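Long-range contact in probable protein phosphatase 2C 50 (Oryza sativa subsp. japonica, PDB 5ZCG), which probably removes phosphate from serine and threonine residues of target proteins as a magnesium-dependent phosphatase of the PP2C family: residues 71-84 / 106-118. The protein carries 5 engineered substitutions. Numbering follows the deposited sequence.
Engineered in segment 71-84: Ala-82 (natural residue Glu), Ala-83 (natural residue Glu).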
loop_
_atom_site.group_PDB
_atom_site.type_symbol
_atom_site.label_atom_id
_atom_site.label_comp_id
_atom_site.label_asym_id
_atom_site.label_seq_id
_atom_site.Cartn_x
_atom_site.Cartn_y
_atom_site.Cartn_z
ATOM N N TYR A 71 8.815 -6.513 3.929
ATOM C CA TYR A 71 10.042 -5.733 3.843
ATOM C C TYR A 71 10.016 -4.577 4.834
ATOM O O TYR A 71 11.035 -4.265 5.461
ATOM C CB TYR A 71 10.251 -5.219 2.419
ATOM C CG TYR A 71 11.636 -4.655 2.209
ATOM C CD1 TYR A 71 12.713 -5.491 1.939
ATOM C CD2 TYR A 71 11.871 -3.291 2.306
ATOM C CE1 TYR A 71 13.980 -4.982 1.762
ATOM C CE2 TYR A 71 13.143 -2.769 2.129
ATOM C CZ TYR A 71 14.189 -3.622 1.854
ATOM O OH TYR A 71 15.449 -3.114 1.682
ATOM N N CYS A 72 8.857 -3.932 4.997
ATOM C CA CYS A 72 8.756 -2.854 5.976
ATOM C C CYS A 72 8.981 -3.387 7.382
ATOM O O CYS A 72 9.766 -2.817 8.153
ATOM C CB CYS A 72 7.401 -2.165 5.866
ATOM S SG CYS A 72 7.231 -1.107 4.412
ATOM N N ARG A 73 8.329 -4.512 7.709
ATOM C CA ARG A 73 8.516 -5.144 9.013
ATOM C C ARG A 73 9.988 -5.410 9.304
ATOM O O ARG A 73 10.438 -5.261 10.445
ATOM C CB ARG A 73 7.719 -6.452 9.091
ATOM C CG ARG A 73 8.089 -7.328 10.282
ATOM C CD ARG A 73 7.504 -8.737 10.183
ATOM N NE ARG A 73 8.174 -9.544 9.170
ATOM C CZ ARG A 73 7.558 -10.418 8.377
ATOM N NH1 ARG A 73 6.248 -10.604 8.475
ATOM N NH2 ARG A 73 8.257 -11.106 7.484
ATOM N N GLU A 74 10.750 -5.819 8.290
ATOM C CA GLU A 74 12.151 -6.162 8.521
ATOM C C GLU A 74 13.102 -4.969 8.445
ATOM O O GLU A 74 14.179 -5.017 9.051
ATOM C CB GLU A 74 12.611 -7.231 7.521
ATOM C CG GLU A 74 11.766 -8.500 7.540
ATOM C CD GLU A 74 12.133 -9.436 8.682
ATOM O OE1 GLU A 74 11.487 -10.496 8.818
ATOM O OE2 GLU A 74 13.069 -9.113 9.445
ATOM N N ARG A 75 12.740 -3.900 7.735
ATOM C CA ARG A 75 13.701 -2.849 7.413
ATOM C C ARG A 75 13.443 -1.499 8.066
ATOM O O ARG A 75 14.402 -0.741 8.255
ATOM C CB ARG A 75 13.766 -2.639 5.895
ATOM C CG ARG A 75 14.709 -3.597 5.189
ATOM C CD ARG A 75 16.135 -3.455 5.698
ATOM N NE ARG A 75 16.808 -2.290 5.137
ATOM C CZ ARG A 75 18.087 -2.000 5.349
ATOM N NH1 ARG A 75 18.827 -2.794 6.112
ATOM N NH2 ARG A 75 18.629 -0.920 4.800
ATOM N N ILE A 76 12.188 -1.133 8.346
ATOM C CA ILE A 76 11.938 0.232 8.799
ATOM C C ILE A 76 12.663 0.499 10.111
ATOM O O ILE A 76 13.278 1.556 10.284
ATOM C CB ILE A 76 10.434 0.516 8.921
ATOM C CG1 ILE A 76 9.839 0.780 7.538
ATOM C CG2 ILE A 76 10.208 1.720 9.833
ATOM C CD1 ILE A 76 8.413 1.269 7.575
ATOM N N HIS A 77 12.606 -0.445 11.054
ATOM C CA HIS A 77 13.224 -0.181 12.350
ATOM C C HIS A 77 14.740 -0.091 12.237
ATOM O O HIS A 77 15.359 0.699 12.955
ATOM C CB HIS A 77 12.817 -1.235 13.386
ATOM C CG HIS A 77 13.440 -2.580 13.182
ATOM N ND1 HIS A 77 12.843 -3.572 12.432
ATOM C CD2 HIS A 77 14.587 -3.112 13.665
ATOM C CE1 HIS A 77 13.605 -4.651 12.445
ATOM N NE2 HIS A 77 14.670 -4.398 13.185
ATOM N N VAL A 78 15.344 -0.845 11.313
ATOM C CA VAL A 78 16.792 -0.792 11.123
ATOM C C VAL A 78 17.199 0.547 10.516
ATOM O O VAL A 78 18.128 1.220 10.998
ATOM C CB VAL A 78 17.251 -1.962 10.232
ATOM C CG1 VAL A 78 18.772 -1.908 9.999
ATOM C CG2 VAL A 78 16.823 -3.301 10.822
ATOM N N VAL A 79 16.491 0.963 9.460
ATOM C CA VAL A 79 16.795 2.237 8.816
ATOM C C VAL A 79 16.564 3.388 9.784
ATOM O O VAL A 79 17.369 4.325 9.861
ATOM C CB VAL A 79 15.975 2.400 7.521
ATOM C CG1 VAL A 79 16.148 3.799 6.943
ATOM C CG2 VAL A 79 16.395 1.356 6.498
ATOM N N LEU A 80 15.480 3.324 10.566
ATOM C CA LEU A 80 15.197 4.387 11.521
ATOM C C LEU A 80 16.249 4.439 12.622
ATOM O O LEU A 80 16.657 5.530 13.036
ATOM C CB LEU A 80 13.812 4.207 12.124
ATOM C CG LEU A 80 13.380 5.346 13.049
ATOM C CD1 LEU A 80 13.323 6.654 12.287
ATOM C CD2 LEU A 80 12.037 5.042 13.669
ATOM N N SER A 81 16.702 3.278 13.114
ATOM C CA SER A 81 17.719 3.281 14.161
ATOM C C SER A 81 19.011 3.914 13.659
ATOM O O SER A 81 19.600 4.769 14.334
ATOM C CB SER A 81 17.976 1.858 14.648
ATOM O OG SER A 81 18.721 1.876 15.850
ATOM N N ALA A 82 19.454 3.513 12.460
ATOM C CA ALA A 82 20.669 4.098 11.892
ATOM C C ALA A 82 20.509 5.598 11.660
ATOM O O ALA A 82 21.433 6.380 11.935
ATOM C CB ALA A 82 21.032 3.391 10.585
ATOM N N ALA A 83 19.348 6.021 11.153
ATOM C CA ALA A 83 19.123 7.441 10.898
ATOM C C ALA A 83 19.106 8.240 12.194
ATOM O O ALA A 83 19.611 9.367 12.239
ATOM C CB ALA A 83 17.815 7.641 10.126
ATOM N N LEU A 84 18.548 7.668 13.262
ATOM C CA LEU A 84 18.531 8.359 14.548
ATOM C C LEU A 84 19.937 8.499 15.117
ATOM O O LEU A 84 20.282 9.547 15.680
ATOM C CB LEU A 84 17.622 7.620 15.531
ATOM C CG LEU A 84 16.122 7.832 15.301
ATOM C CD1 LEU A 84 15.299 6.900 16.175
ATOM C CD2 LEU A 84 15.750 9.285 15.560
ATOM N N VAL A 106 13.659 13.183 9.748
ATOM C CA VAL A 106 14.230 11.857 9.956
ATOM C C VAL A 106 13.221 10.778 9.565
ATOM O O VAL A 106 13.572 9.796 8.894
ATOM C CB VAL A 106 14.745 11.700 11.405
ATOM C CG1 VAL A 106 13.609 11.669 12.418
ATOM C CG2 VAL A 106 15.604 10.449 11.531
ATOM N N PHE A 107 11.937 10.977 9.889
ATOM C CA PHE A 107 10.956 9.969 9.488
ATOM C C PHE A 107 10.708 9.996 7.981
ATOM O O PHE A 107 10.565 8.938 7.351
ATOM C CB PHE A 107 9.653 10.165 10.259
ATOM C CG PHE A 107 9.597 9.400 11.550
ATOM C CD1 PHE A 107 9.572 8.013 11.548
ATOM C CD2 PHE A 107 9.571 10.063 12.759
ATOM C CE1 PHE A 107 9.523 7.311 12.729
ATOM C CE2 PHE A 107 9.524 9.361 13.947
ATOM C CZ PHE A 107 9.499 7.983 13.930
ATOM N N THR A 108 10.675 11.189 7.379
ATOM C CA THR A 108 10.488 11.293 5.935
ATOM C C THR A 108 11.622 10.604 5.191
ATOM O O THR A 108 11.385 9.844 4.243
ATOM C CB THR A 108 10.389 12.766 5.531
ATOM O OG1 THR A 108 9.158 13.315 6.017
ATOM C CG2 THR A 108 10.449 12.921 4.014
ATOM N N LYS A 109 12.866 10.852 5.620
ATOM C CA LYS A 109 14.021 10.241 4.974
ATOM C C LYS A 109 14.051 8.734 5.189
ATOM O O LYS A 109 14.414 7.986 4.276
ATOM C CB LYS A 109 15.314 10.880 5.494
ATOM C CG LYS A 109 15.819 12.065 4.671
ATOM C CD LYS A 109 14.767 13.160 4.557
ATOM C CE LYS A 109 14.960 14.010 3.310
ATOM N NZ LYS A 109 13.703 14.723 2.940
ATOM N N CYS A 110 13.671 8.262 6.381
ATOM C CA CYS A 110 13.631 6.819 6.610
ATOM C C CYS A 110 12.603 6.145 5.703
ATOM O O CYS A 110 12.902 5.141 5.037
ATOM C CB CYS A 110 13.328 6.536 8.081
ATOM S SG CYS A 110 12.698 4.870 8.414
ATOM N N PHE A 111 11.383 6.695 5.654
ATOM C CA PHE A 111 10.343 6.108 4.811
ATOM C C PHE A 111 10.731 6.170 3.337
ATOM O O PHE A 111 10.502 5.213 2.582
ATOM C CB PHE A 111 9.008 6.817 5.050
ATOM C CG PHE A 111 8.230 6.287 6.237
ATOM C CD1 PHE A 111 8.876 5.938 7.414
ATOM C CD2 PHE A 111 6.851 6.149 6.171
ATOM C CE1 PHE A 111 8.161 5.453 8.504
ATOM C CE2 PHE A 111 6.128 5.667 7.259
ATOM C CZ PHE A 111 6.784 5.318 8.425
ATOM N N GLN A 112 11.332 7.289 2.912
ATOM C CA GLN A 112 11.764 7.424 1.526
ATOM C C GLN A 112 12.869 6.437 1.195
ATOM O O GLN A 112 12.923 5.910 0.081
ATOM C CB GLN A 112 12.232 8.858 1.264
ATOM C CG GLN A 112 12.649 9.135 -0.175
ATOM C CD GLN A 112 11.494 8.999 -1.151
ATOM O OE1 GLN A 112 10.555 9.797 -1.134
ATOM N NE2 GLN A 112 11.557 7.983 -2.008
ATOM N N ARG A 113 13.769 6.180 2.146
ATOM C CA ARG A 113 14.852 5.233 1.907
ATOM C C ARG A 113 14.316 3.818 1.768
ATOM O O ARG A 113 14.745 3.065 0.884
ATOM C CB ARG A 113 15.878 5.316 3.037
ATOM C CG ARG A 113 16.864 4.157 3.079
ATOM C CD ARG A 113 17.982 4.329 2.060
ATOM N NE ARG A 113 18.451 5.712 1.981
ATOM C CZ ARG A 113 19.277 6.276 2.859
ATOM N NH1 ARG A 113 19.734 5.577 3.891
ATOM N NH2 ARG A 113 19.646 7.540 2.707
ATOM N N VAL A 114 13.371 3.437 2.628
ATOM C CA VAL A 114 12.751 2.123 2.475
ATOM C C VAL A 114 12.019 2.033 1.138
ATOM O O VAL A 114 12.113 1.020 0.431
ATOM C CB VAL A 114 11.819 1.821 3.663
ATOM C CG1 VAL A 114 10.983 0.578 3.382
ATOM C CG2 VAL A 114 12.637 1.640 4.931
ATOM N N ASP A 115 11.307 3.096 0.753
ATOM C CA ASP A 115 10.628 3.100 -0.543
ATOM C C ASP A 115 11.623 2.918 -1.687
ATOM O O ASP A 115 11.396 2.117 -2.602
ATOM C CB ASP A 115 9.838 4.401 -0.711
ATOM C CG ASP A 115 8.956 4.401 -1.955
ATOM O OD1 ASP A 115 7.916 3.701 -1.961
ATOM O OD2 ASP A 115 9.296 5.108 -2.931
ATOM N N ASP A 116 12.747 3.644 -1.635
ATOM C CA ASP A 116 13.767 3.546 -2.677
ATOM C C ASP A 116 14.379 2.152 -2.725
ATOM O O ASP A 116 14.730 1.656 -3.803
ATOM C CB ASP A 116 14.863 4.588 -2.442
ATOM C CG ASP A 116 14.441 5.990 -2.843
ATOM O OD1 ASP A 116 13.513 6.127 -3.671
ATOM O OD2 ASP A 116 15.044 6.957 -2.334
ATOM N N GLU A 117 14.531 1.511 -1.563
ATOM C CA GLU A 117 15.018 0.137 -1.550
ATOM C C GLU A 117 14.005 -0.800 -2.190
ATOM O O GLU A 117 14.379 -1.711 -2.941
ATOM C CB GLU A 117 15.326 -0.298 -0.119
ATOM C CG GLU A 117 16.537 0.391 0.483
ATOM C CD GLU A 117 16.815 -0.058 1.908
ATOM O OE1 GLU A 117 17.770 0.468 2.519
ATOM O OE2 GLU A 117 16.077 -0.934 2.417
ATOM N N VAL A 118 12.717 -0.591 -1.905
ATOM C CA VAL A 118 11.679 -1.449 -2.471
ATOM C C VAL A 118 11.660 -1.323 -3.987
ATOM O O VAL A 118 11.610 -2.328 -4.706
ATOM C CB VAL A 118 10.307 -1.112 -1.854
ATOM C CG1 VAL A 118 9.190 -1.621 -2.743
ATOM C CG2 VAL A 118 10.200 -1.704 -0.465
#
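Glu-117 reaches from helix 99-118 to Tyr-71 and Arg-75 of helix 67-91, and each part of its side chain finds a partner there. Its CB lies 3.3 Å from Tyr-71 OH and its CG 3.9 Å from the same atom; because the chain runs extended beyond CG (chi2 180°), the carboxylate is carried onward, with CD near both Tyr-71 OH and Arg-75 NH2. Glu-117 OE1 accepts from Arg-75 NH2 at 2.8 Å in a salt bridge. Glu-117 OE2 accepts from Arg-75 NE at 3.1 Å on its syn lone pair. The modelled gap of 2.4 Å between Tyr-71 OH and Glu-117 OE2 is unusually short, so its exact length is doubtful; the phenol plane stands 81° from that of the carboxylate. Arg-75 thus grips the acid side-on, one nitrogen to each oxygen, with the two flat groups 35° apart, while its own CG rests over a face of the Tyr-71 ring. Replacing Arg-75 by an alanine would probably leave the Glu-117 carboxylate without its balancing charge and with the Tyr-71 hydroxyl as its remaining polar partner across the interface.

Beneath this polar edge the helices, inclined at 135°, interlock knobs-into-holes. Val-114 sits among Tyr-71, Cys-72, Ile-76 and Val-79, its CG2 lying 3.9 Å from Ile-76 CG1; Val-79 in turn enters the hole formed by Cys-110, Arg-113, Val-114 and Glu-117. Farther along, Leu-80 CD2 comes within 3.5 Å of Phe-107 CE1, and the engineered Ala-83 meets Val-106 CG2 through its CB. Leu-80 also packs on strand 18-28 and Phe-107 on strand 155-161, so the helix pair is seated on one sheet of the PP2C alpha-beta sandwich. The contact therefore joins an apolar interior to a buried carboxylate whose negative charge is likely to be stabilised by the two-nitrogen grip of Arg-75, with the Tyr-71 hydroxyl beside it, tying the two helices together at that edge.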